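Local structure of race-specific elicitor A4 (Passalora fulva, 6BN0) at residues K50-V62 and W66-K78. The protein binds chitin through a CBM14-type domain and, as a secreted fungal effector, triggers a hypersensitive response in tomato plants carrying Cf-4. Sequence-based numbering, arbitrary orientation.
Sequences KPCPKGLQWNDNV and WCDYPNLSTCPVK. With NAG (2-acetamido-2-deoxy-beta-D-glucopyranose), chain E; NAG (2-acetamido-2-deoxy-beta-D-glucopyranose), chain B; NAG (2-acetamido-2-deoxy-beta-D-glucopyranose), chain F; NAG (2-acetamido-2-deoxy-beta-D-glucopyranose), chain C.
Trp58 and Cys67 face each other as a non-hydrogen-bonded pair of an antiparallel hairpin, with hydrogen-bonded pairs Gln57–Asp68 and Asn59–Trp66 flanking them. The Trp58 ring lies against the Trp66 backbone, CZ3 3.5 Å from Trp66 CA, with Trp66 O above one face near the rim; a chi1 of -175° carries it there. Trp58 NE1 donates a hydrogen bond to Asp60 OD2 in the ring plane at 2.9 Å, which helps hold the rotation of the indole. Cys67 SG lies at the edge of the six-membered ring and closes a disulfide with Cys52 (chi3 -81°), tying the start of 50-62 to strand 66-68.

On the other face of the hairpin, Gln57 extends across Pro70, crossing it at about a right angle, and its OE1 lies 2.8 Å from Ser73 OG; a water donates to the same OE1. Ser73 OG accepts from Cys75 N, two residues on, forming an ST turn. Thr74 OG1 receives Asp60 N nearly straight (2.9 Å, 167°), while Trp58 O takes Thr74 N.

Two rings of 66-78 meet the sugars. Trp66 carries C6 of the chain B NAG over the centre of one face, and its NE1 donates to Asp68 OD2 at 3.0 Å from above the carboxylate plane; O6 of the same sugar donates to Cys67 O (2.6 Å). Tyr69 has C8 of the chain E NAG over one face, and its OH shares a hydrogen bond with that sugar's O3 (3.1 Å). The hairpin thus supplies part of the chitin-binding surface.

Beyond it, Tyr33 of strand 32-38 stacks on Trp58, strand 23-25 adds Leu23 and Pro25, and the Cys75–Cys30 disulfide ties the C-terminal end to the segment before strand 32-38.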
ATOM      1  N   LYS A  50      -6.647   1.840 -10.445  1.00 27.52           N
ATOM      2  CA  LYS A  50      -5.879   2.599  -9.433  1.00 26.30           C
ATOM      3  C   LYS A  50      -4.584   3.173 -10.025  1.00 32.51           C
ATOM      4  O   LYS A  50      -3.920   2.506 -10.824  1.00 28.23           O
ATOM      5  CB  LYS A  50      -5.496   1.696  -8.255  1.00 27.26           C
ATOM      6  CG  LYS A  50      -6.680   1.102  -7.481  1.00 26.39           C
ATOM      7  CD  LYS A  50      -7.390   2.167  -6.632  1.00 29.82           C
ATOM      8  CE  LYS A  50      -6.604   2.488  -5.364  1.00 30.02           C
ATOM      9  NZ  LYS A  50      -7.213   3.636  -4.632  1.00 34.44           N
ATOM     10  N   PRO A  51      -4.177   4.383  -9.654  1.00 31.24           N
ATOM     11  CA  PRO A  51      -2.997   4.973 -10.309  1.00 28.70           C
ATOM     12  C   PRO A  51      -1.678   4.557  -9.665  1.00 31.55           C
ATOM     13  O   PRO A  51      -1.564   4.415  -8.447  1.00 29.40           O
ATOM     14  CB  PRO A  51      -3.245   6.478 -10.132  1.00 29.40           C
ATOM     15  CG  PRO A  51      -3.999   6.556  -8.781  1.00 32.81           C
ATOM     16  CD  PRO A  51      -4.921   5.361  -8.831  1.00 28.76           C
ATOM     17  N   CYS A  52      -0.642   4.411 -10.485  1.00 25.43           N
ATOM     18  CA  CYS A  52       0.727   4.397  -9.952  1.00 28.30           C
ATOM     19  C   CYS A  52       1.217   5.826  -9.711  1.00 31.58           C
ATOM     20  O   CYS A  52       0.678   6.785 -10.280  1.00 28.45           O
ATOM     21  CB  CYS A  52       1.664   3.671 -10.927  1.00 30.09           C
ATOM     22  SG  CYS A  52       1.557   1.835 -10.933  1.00 30.94           S
ATOM     23  N   PRO A  53       2.209   6.013  -8.830  1.00 26.60           N
ATOM     24  CA  PRO A  53       2.792   7.349  -8.662  1.00 32.40           C
ATOM     25  C   PRO A  53       3.501   7.743  -9.938  1.00 34.30           C
ATOM     26  O   PRO A  53       3.778   6.898 -10.778  1.00 30.97           O
ATOM     27  CB  PRO A  53       3.803   7.190  -7.502  1.00 29.12           C
ATOM     28  CG  PRO A  53       3.261   6.012  -6.720  1.00 23.15           C
ATOM     29  CD  PRO A  53       2.737   5.075  -7.813  1.00 27.10           C
ATOM     30  N   LYS A  54       3.752   9.050 -10.077  1.00 30.05           N
ATOM     31  CA  LYS A  54       4.471   9.597 -11.215  1.00 29.62           C
ATOM     32  C   LYS A  54       5.749   8.827 -11.499  1.00 32.28           C
ATOM     33  O   LYS A  54       6.578   8.630 -10.606  1.00 28.99           O
ATOM     34  CB  LYS A  54       4.790  11.070 -10.951  1.00 34.37           C
ATOM     35  CG  LYS A  54       5.487  11.803 -12.115  1.00 37.10           C
ATOM     36  CD  LYS A  54       5.726  13.293 -11.715  1.00 41.15           C
ATOM     37  CE  LYS A  54       6.393  14.072 -12.833  1.00 47.49           C
ATOM     38  NZ  LYS A  54       6.678  15.519 -12.482  1.00 49.28           N
ATOM     39  N   GLY A  55       5.911   8.393 -12.753  1.00 27.42           N
ATOM     40  CA  GLY A  55       7.160   7.790 -13.194  1.00 29.24           C
ATOM     41  C   GLY A  55       7.210   6.271 -13.068  1.00 31.00           C
ATOM     42  O   GLY A  55       8.145   5.647 -13.589  1.00 32.57           O
ATOM     43  N   LEU A  56       6.247   5.665 -12.392  1.00 25.77           N
ATOM     44  CA  LEU A  56       6.282   4.246 -12.062  1.00 26.46           C
ATOM     45  C   LEU A  56       5.299   3.467 -12.920  1.00 29.30           C
ATOM     46  O   LEU A  56       4.326   4.015 -13.464  1.00 28.66           O
ATOM     47  CB  LEU A  56       5.943   4.013 -10.591  1.00 22.88           C
ATOM     48  CG  LEU A  56       6.917   4.765  -9.666  1.00 24.74           C
ATOM     49  CD1 LEU A  56       6.722   4.300  -8.199  1.00 22.50           C
ATOM     50  CD2 LEU A  56       8.386   4.516 -10.116  1.00 26.85           C
ATOM     51  N   GLN A  57       5.549   2.170 -13.001  1.00 24.47           N
ATOM     52  CA  GLN A  57       4.731   1.286 -13.827  1.00 28.93           C
ATOM     53  C   GLN A  57       4.463   0.002 -13.051  1.00 32.02           C
ATOM     54  O   GLN A  57       5.252  -0.372 -12.178  1.00 32.77           O
ATOM     55  CB  GLN A  57       5.414   0.935 -15.164  1.00 29.35           C
ATOM     56  CG  GLN A  57       5.663   2.137 -16.109  1.00 28.03           C
ATOM     57  CD  GLN A  57       6.323   1.706 -17.395  1.00 32.81           C
ATOM     58  OE1 GLN A  57       6.905   0.638 -17.456  1.00 29.95           O
ATOM     59  NE2 GLN A  57       6.282   2.551 -18.404  1.00 31.89           N
ATOM     60  N   TRP A  58       3.332  -0.647 -13.362  1.00 23.80           N
ATOM     61  CA  TRP A  58       2.910  -1.846 -12.638  1.00 23.41           C
ATOM     62  C   TRP A  58       3.957  -2.952 -12.778  1.00 32.63           C
ATOM     63  O   TRP A  58       4.402  -3.259 -13.890  1.00 29.43           O
ATOM     64  CB  TRP A  58       1.551  -2.366 -13.187  1.00 25.16           C
ATOM     65  CG  TRP A  58       1.051  -3.535 -12.360  1.00 24.85           C
ATOM     66  CD1 TRP A  58       0.834  -4.827 -12.781  1.00 26.97           C
ATOM     67  CD2 TRP A  58       0.753  -3.507 -10.955  1.00 24.99           C
ATOM     68  NE1 TRP A  58       0.375  -5.599 -11.723  1.00 28.38           N
ATOM     69  CE2 TRP A  58       0.338  -4.817 -10.587  1.00 27.40           C
ATOM     70  CE3 TRP A  58       0.791  -2.501  -9.974  1.00 22.81           C
ATOM     71  CZ2 TRP A  58      -0.038  -5.150  -9.274  1.00 28.66           C
ATOM     72  CZ3 TRP A  58       0.415  -2.839  -8.649  1.00 26.64           C
ATOM     73  CH2 TRP A  58      -0.008  -4.156  -8.321  1.00 25.52           C
ATOM     74  N   ASN A  59       4.296  -3.591 -11.655  1.00 28.67           N
ATOM     75  CA  ASN A  59       5.174  -4.768 -11.619  1.00 29.44           C
ATOM     76  C   ASN A  59       4.334  -5.958 -11.131  1.00 29.69           C
ATOM     77  O   ASN A  59       4.103  -6.133  -9.926  1.00 28.32           O
ATOM     78  CB  ASN A  59       6.403  -4.491 -10.732  1.00 22.62           C
ATOM     79  CG  ASN A  59       7.414  -5.626 -10.729  1.00 30.53           C
ATOM     80  OD1 ASN A  59       8.537  -5.456 -10.224  1.00 33.25           O
ATOM     81  ND2 ASN A  59       7.025  -6.787 -11.217  1.00 26.86           N
ATOM     82  N   ASP A  60       3.867  -6.766 -12.074  1.00 28.31           N
ATOM     83  CA  ASP A  60       2.983  -7.894 -11.795  1.00 28.10           C
ATOM     84  C   ASP A  60       3.733  -9.134 -11.351  1.00 27.39           C
ATOM     85  O   ASP A  60       3.109 -10.191 -11.187  1.00 29.29           O
ATOM     86  CB  ASP A  60       2.159  -8.228 -13.044  1.00 27.73           C
ATOM     87  CG  ASP A  60       0.853  -8.953 -12.712  1.00 30.58           C
ATOM     88  OD1 ASP A  60       0.536  -9.981 -13.357  1.00 35.03           O
ATOM     89  OD2 ASP A  60       0.131  -8.466 -11.808  1.00 35.17           O
ATOM     90  N   ASN A  61       5.049  -9.065 -11.194  1.00 30.47           N
ATOM     91  CA  ASN A  61       5.803 -10.269 -10.851  1.00 32.93           C
ATOM     92  C   ASN A  61       5.417 -10.811  -9.470  1.00 29.63           C
ATOM     93  O   ASN A  61       5.038 -10.070  -8.560  1.00 30.39           O
ATOM     94  CB  ASN A  61       7.310  -9.988 -10.892  1.00 30.91           C
ATOM     95  CG  ASN A  61       7.895 -10.101 -12.283  1.00 37.61           C
ATOM     96  OD1 ASN A  61       7.744 -11.126 -12.949  1.00 41.28           O
ATOM     97  ND2 ASN A  61       8.565  -9.045 -12.738  1.00 37.23           N
ATOM     98  N   VAL A  62       5.539 -12.125  -9.318  1.00 38.27           N
ATOM     99  CA  VAL A  62       5.302 -12.759  -8.030  1.00 40.73           C
ATOM    100  C   VAL A  62       6.163 -12.098  -6.968  1.00 38.20           C
ATOM    101  O   VAL A  62       7.361 -11.866  -7.168  1.00 43.03           O
ATOM    102  CB  VAL A  62       5.612 -14.262  -8.116  1.00 46.50           C
ATOM    103  CG1 VAL A  62       5.656 -14.846  -6.718  1.00 41.55           C
ATOM    104  CG2 VAL A  62       4.583 -14.958  -8.957  1.00 47.06           C
ATOM    105  N   TRP A  66       3.333  -4.354  -7.220  1.00 24.91           N
ATOM    106  CA  TRP A  66       3.438  -2.975  -6.814  1.00 24.70           C
ATOM    107  C   TRP A  66       3.912  -2.147  -7.998  1.00 25.09           C
ATOM    108  O   TRP A  66       4.357  -2.675  -9.024  1.00 25.88           O
ATOM    109  CB  TRP A  66       4.358  -2.842  -5.590  1.00 24.90           C
ATOM    110  CG  TRP A  66       5.773  -3.261  -5.776  1.00 26.62           C
ATOM    111  CD1 TRP A  66       6.531  -3.210  -6.930  1.00 26.87           C
ATOM    112  CD2 TRP A  66       6.649  -3.731  -4.742  1.00 28.74           C
ATOM    113  NE1 TRP A  66       7.819  -3.619  -6.661  1.00 31.02           N
ATOM    114  CE2 TRP A  66       7.917  -3.935  -5.322  1.00 31.89           C
ATOM    115  CE3 TRP A  66       6.482  -3.975  -3.367  1.00 26.69           C
ATOM    116  CZ2 TRP A  66       9.025  -4.405  -4.570  1.00 32.85           C
ATOM    117  CZ3 TRP A  66       7.584  -4.442  -2.631  1.00 30.96           C
ATOM    118  CH2 TRP A  66       8.825  -4.642  -3.229  1.00 35.47           C
ATOM    119  N   CYS A  67       3.813  -0.822  -7.846  1.00 23.17           N
ATOM    120  CA  CYS A  67       4.353   0.086  -8.853  1.00 20.75           C
ATOM    121  C   CYS A  67       5.873   0.194  -8.724  1.00 27.27           C
ATOM    122  O   CYS A  67       6.413   0.225  -7.613  1.00 26.98           O
ATOM    123  CB  CYS A  67       3.674   1.444  -8.699  1.00 24.21           C
ATOM    124  SG  CYS A  67       1.886   1.366  -8.859  1.00 28.02           S
ATOM    125  N   ASP A  68       6.574   0.239  -9.858  1.00 24.65           N
ATOM    126  CA  ASP A  68       8.034   0.046  -9.860  1.00 27.42           C
ATOM    127  C   ASP A  68       8.663   0.921 -10.931  1.00 25.13           C
ATOM    128  O   ASP A  68       7.958   1.497 -11.769  1.00 27.04           O
ATOM    129  CB  ASP A  68       8.403  -1.448 -10.096  1.00 26.57           C
ATOM    130  CG  ASP A  68       9.649  -1.905  -9.265  1.00 31.95           C
ATOM    131  OD1 ASP A  68      10.503  -1.074  -8.908  1.00 32.42           O
ATOM    132  OD2 ASP A  68       9.761  -3.088  -8.906  1.00 27.73           O
ATOM    133  N   TYR A  69      10.005   1.019 -10.908  1.00 25.15           N
ATOM    134  CA  TYR A  69      10.678   1.737 -11.984  1.00 28.81           C
ATOM    135  C   TYR A  69      10.425   1.013 -13.300  1.00 31.69           C
ATOM    136  O   TYR A  69      10.356  -0.237 -13.328  1.00 30.75           O
ATOM    137  CB  TYR A  69      12.199   1.871 -11.749  1.00 31.00           C
ATOM    138  CG  TYR A  69      12.506   2.553 -10.440  1.00 36.60           C
ATOM    139  CD1 TYR A  69      12.246   3.905 -10.265  1.00 33.86           C
ATOM    140  CD2 TYR A  69      13.036   1.834  -9.368  1.00 36.70           C
ATOM    141  CE1 TYR A  69      12.526   4.537  -9.072  1.00 35.80           C
ATOM    142  CE2 TYR A  69      13.319   2.454  -8.179  1.00 34.91           C
ATOM    143  CZ  TYR A  69      13.063   3.799  -8.033  1.00 34.67           C
ATOM    144  OH  TYR A  69      13.333   4.423  -6.836  1.00 35.70           O
ATOM    145  N   PRO A  70      10.310   1.752 -14.410  1.00 32.14           N
ATOM    146  CA  PRO A  70       9.989   1.099 -15.706  1.00 30.87           C
ATOM    147  C   PRO A  70      10.897  -0.049 -16.090  1.00 31.82           C
ATOM    148  O   PRO A  70      10.394  -1.073 -16.568  1.00 35.70           O
ATOM    149  CB  PRO A  70      10.081   2.264 -16.700  1.00 33.63           C
ATOM    150  CG  PRO A  70       9.591   3.476 -15.847  1.00 32.58           C
ATOM    151  CD  PRO A  70      10.258   3.229 -14.487  1.00 29.23           C
ATOM    152  N   ASN A  71      12.207   0.057 -15.876  1.00 38.66           N
ATOM    153  CA  ASN A  71      13.087  -1.051 -16.229  1.00 42.72           C
ATOM    154  C   ASN A  71      12.836  -2.314 -15.403  1.00 39.08           C
ATOM    155  O   ASN A  71      13.349  -3.373 -15.760  1.00 41.95           O
ATOM    156  CB  ASN A  71      14.550  -0.628 -16.092  1.00 53.36           C
ATOM    157  CG  ASN A  71      14.944  -0.420 -14.664  1.00 66.11           C
ATOM    158  OD1 ASN A  71      14.288   0.312 -13.930  1.00 74.14           O
ATOM    159  ND2 ASN A  71      16.007  -1.090 -14.244  1.00 76.45           N
ATOM    160  N   LEU A  72      12.058  -2.249 -14.325  1.00 39.71           N
ATOM    161  CA  LEU A  72      11.710  -3.432 -13.556  1.00 37.83           C
ATOM    162  C   LEU A  72      10.249  -3.805 -13.700  1.00 37.67           C
ATOM    163  O   LEU A  72       9.811  -4.781 -13.087  1.00 39.94           O
ATOM    164  CB  LEU A  72      12.009  -3.235 -12.059  1.00 31.08           C
ATOM    165  CG  LEU A  72      13.452  -2.888 -11.740  1.00 38.44           C
ATOM    166  CD1 LEU A  72      13.592  -2.449 -10.257  1.00 36.78           C
ATOM    167  CD2 LEU A  72      14.300  -4.095 -12.084  1.00 46.06           C
ATOM    168  N   SER A  73       9.484  -3.057 -14.475  1.00 35.41           N
ATOM    169  CA  SER A  73       8.059  -3.307 -14.544  1.00 32.59           C
ATOM    170  C   SER A  73       7.769  -4.422 -15.531  1.00 35.73           C
ATOM    171  O   SER A  73       8.625  -4.827 -16.313  1.00 35.50           O
ATOM    172  CB  SER A  73       7.309  -2.051 -14.981  1.00 31.93           C
ATOM    173  OG  SER A  73       7.429  -1.929 -16.400  1.00 33.07           O
ATOM    174  N   THR A  74       6.522  -4.886 -15.519  1.00 37.04           N
ATOM    175  CA  THR A  74       6.069  -5.893 -16.468  1.00 29.01           C
ATOM    176  C   THR A  74       5.281  -5.258 -17.635  1.00 31.94           C
ATOM    177  O   THR A  74       4.537  -5.943 -18.342  1.00 34.55           O
ATOM    178  CB  THR A  74       5.250  -6.975 -15.745  1.00 33.93           C
ATOM    179  OG1 THR A  74       4.244  -6.350 -14.945  1.00 32.32           O
ATOM    180  CG2 THR A  74       6.134  -7.900 -14.846  1.00 28.53           C
ATOM    181  N   CYS A  75       5.440  -3.969 -17.855  1.00 30.58           N
ATOM    182  CA  CYS A  75       4.846  -3.332 -19.016  1.00 29.80           C
ATOM    183  C   CYS A  75       5.249  -4.122 -20.269  1.00 39.11           C
ATOM    184  O   CYS A  75       6.436  -4.435 -20.439  1.00 34.74           O
ATOM    185  CB  CYS A  75       5.324  -1.876 -19.125  1.00 35.81           C
ATOM    186  SG  CYS A  75       4.451  -0.856 -20.429  1.00 38.90           S
ATOM    187  N   PRO A  76       4.306  -4.481 -21.143  1.00 41.96           N
ATOM    188  CA  PRO A  76       4.693  -5.172 -22.384  1.00 44.85           C
ATOM    189  C   PRO A  76       5.450  -4.291 -23.354  1.00 43.18           C
ATOM    190  O   PRO A  76       6.055  -4.822 -24.289  1.00 45.43           O
ATOM    191  CB  PRO A  76       3.359  -5.614 -22.982  1.00 43.82           C
ATOM    192  CG  PRO A  76       2.301  -4.991 -22.183  1.00 47.81           C
ATOM    193  CD  PRO A  76       2.881  -4.117 -21.136  1.00 46.04           C
ATOM    194  N   VAL A  77       5.417  -2.977 -23.193  1.00 40.05           N
ATOM    195  CA  VAL A  77       6.128  -2.044 -24.075  1.00 44.21           C
ATOM    196  C   VAL A  77       7.511  -1.775 -23.493  1.00 48.47           C
ATOM    197  O   VAL A  77       7.624  -1.186 -22.410  1.00 51.01           O
ATOM    198  CB  VAL A  77       5.346  -0.724 -24.226  1.00 43.64           C
ATOM    199  CG1 VAL A  77       6.057   0.240 -25.210  1.00 47.27           C
ATOM    200  CG2 VAL A  77       3.911  -1.005 -24.709  1.00 41.83           C
ATOM    201  N   LYS A  78       8.573  -2.180 -24.210  1.00 45.33           N
ATOM    202  CA  LYS A  78       9.916  -2.130 -23.632  1.00 55.33           C
ATOM    203  C   LYS A  78      10.969  -1.697 -24.656  1.00 69.88           C
ATOM    204  O   LYS A  78      10.678  -1.439 -25.830  1.00 67.29           O
ATOM    205  CB  LYS A  78      10.302  -3.487 -23.050  1.00 56.30           C
ATOM    206  CG  LYS A  78       9.535  -3.886 -21.784  1.00 53.47           C
ATOM    207  CD  LYS A  78      10.030  -3.140 -20.562  1.00 51.50           C
ATOM    208  CE  LYS A  78       9.339  -3.664 -19.330  1.00 43.09           C
ATOM    209  NZ  LYS A  78       9.740  -2.905 -18.141  1.00 48.20           N
TER
HETATM  210  C1  NAG E   6      11.571   0.136  -3.163  1.00 38.16           C
HETATM  211  C2  NAG E   6      12.147   1.118  -4.175  1.00 39.49           C
HETATM  212  C3  NAG E   6      13.676   0.940  -4.310  1.00 51.18           C
HETATM  213  C4  NAG E   6      14.325   0.941  -2.926  1.00 43.69           C
HETATM  214  C5  NAG E   6      13.597   0.011  -1.954  1.00 38.87           C
HETATM  215  C6  NAG E   6      14.119   0.138  -0.544  1.00 35.69           C
HETATM  216  C7  NAG E   6      10.733   2.069  -5.889  1.00 25.05           C
HETATM  217  C8  NAG E   6      10.029   1.921  -7.222  1.00 25.53           C
HETATM  218  N2  NAG E   6      11.456   1.038  -5.464  1.00 28.22           N
HETATM  219  O3  NAG E   6      14.229   2.039  -5.038  1.00 50.02           O
HETATM  220  O4  NAG E   6      15.693   0.546  -2.968  1.00 44.24           O
HETATM  221  O5  NAG E   6      12.196   0.323  -1.919  1.00 33.52           O
HETATM  222  O6  NAG E   6      13.398  -0.680   0.362  1.00 40.96           O
HETATM  223  O7  NAG E   6      10.672   3.099  -5.242  1.00 31.06           O
HETATM  224  C1  NAG B   5       6.772  -0.665  -1.036  1.00 23.94           C
HETATM  225  C2  NAG B   5       8.082  -1.121  -0.356  1.00 23.86           C
HETATM  226  C3  NAG B   5       9.299  -0.411  -0.986  1.00 24.72           C
HETATM  227  C4  NAG B   5       9.253  -0.467  -2.505  1.00 24.65           C
HETATM  228  C5  NAG B   5       7.897   0.026  -3.011  1.00 25.96           C
HETATM  229  C6  NAG B   5       7.776  -0.053  -4.528  1.00 25.14           C
HETATM  230  C7  NAG B   5       8.283  -1.720   2.025  1.00 26.08           C
HETATM  231  C8  NAG B   5       8.177  -1.223   3.446  1.00 21.64           C
HETATM  232  N2  NAG B   5       8.022  -0.821   1.069  1.00 25.11           N
HETATM  233  O3  NAG B   5      10.472  -1.056  -0.502  1.00 27.29           O
HETATM  234  O4  NAG B   5      10.177   0.438  -3.103  1.00 30.83           O
HETATM  235  O5  NAG B   5       6.883  -0.802  -2.452  1.00 27.14           O
HETATM  236  O6  NAG B   5       6.461   0.280  -4.967  1.00 26.56           O
HETATM  237  O7  NAG B   5       8.592  -2.880   1.759  1.00 26.89           O
HETATM  238  C1  NAG F   1      -9.324   1.680   0.332  1.00 41.27           C
HETATM  239  C2  NAG F   1      -8.501   1.640  -0.960  1.00 33.47           C
HETATM  240  C3  NAG F   1      -7.031   1.348  -0.621  1.00 31.28           C
HETATM  241  C4  NAG F   1      -6.505   2.354   0.408  1.00 25.24           C
HETATM  242  C5  NAG F   1      -7.432   2.343   1.629  1.00 27.28           C
HETATM  243  C6  NAG F   1      -7.051   3.342   2.714  1.00 29.41           C
HETATM  244  C7  NAG F   1      -9.492   0.972  -3.110  1.00 30.33           C
HETATM  245  C8  NAG F   1      -9.976  -0.180  -3.971  1.00 27.56           C
HETATM  246  N2  NAG F   1      -9.021   0.653  -1.894  1.00 28.94           N
HETATM  247  O1  NAG F   1     -10.654   1.962   0.044  1.00 53.59           O
HETATM  248  O3  NAG F   1      -6.293   1.415  -1.824  1.00 27.20           O
HETATM  249  O4  NAG F   1      -5.232   1.924   0.889  1.00 26.79           O
HETATM  250  O5  NAG F   1      -8.771   2.663   1.219  1.00 34.11           O
HETATM  251  O6  NAG F   1      -6.935   4.647   2.145  1.00 41.02           O
HETATM  252  O7  NAG F   1      -9.529   2.134  -3.507  1.00 34.78           O
HETATM  253  C1  NAG C   5      10.926   4.828  -2.463  1.00 27.64           C
HETATM  254  C2  NAG C   5      11.636   5.898  -3.305  1.00 29.48           C
HETATM  255  C3  NAG C   5      13.153   5.741  -3.216  1.00 34.10           C
HETATM  256  C4  NAG C   5      13.621   5.648  -1.769  1.00 30.06           C
HETATM  257  C5  NAG C   5      12.846   4.548  -1.040  1.00 27.25           C
HETATM  258  C6  NAG C   5      13.156   4.463   0.432  1.00 26.42           C
HETATM  259  C7  NAG C   5      10.562   6.750  -5.362  1.00 26.47           C
HETATM  260  C8  NAG C   5      10.207   6.428  -6.801  1.00 23.49           C
HETATM  261  N2  NAG C   5      11.213   5.791  -4.692  1.00 26.91           N
HETATM  262  O3  NAG C   5      13.772   6.847  -3.870  1.00 31.91           O
HETATM  263  O4  NAG C   5      14.993   5.271  -1.765  1.00 32.53           O
HETATM  264  O5  NAG C   5      11.445   4.818  -1.137  1.00 28.33           O
HETATM  265  O6  NAG C   5      12.503   3.330   0.991  1.00 29.02           O
HETATM  266  O7  NAG C   5      10.264   7.822  -4.846  1.00 30.21           O
HETATM  267  O   HOH W   1       9.089  -0.156 -19.266  1.00 42.33           O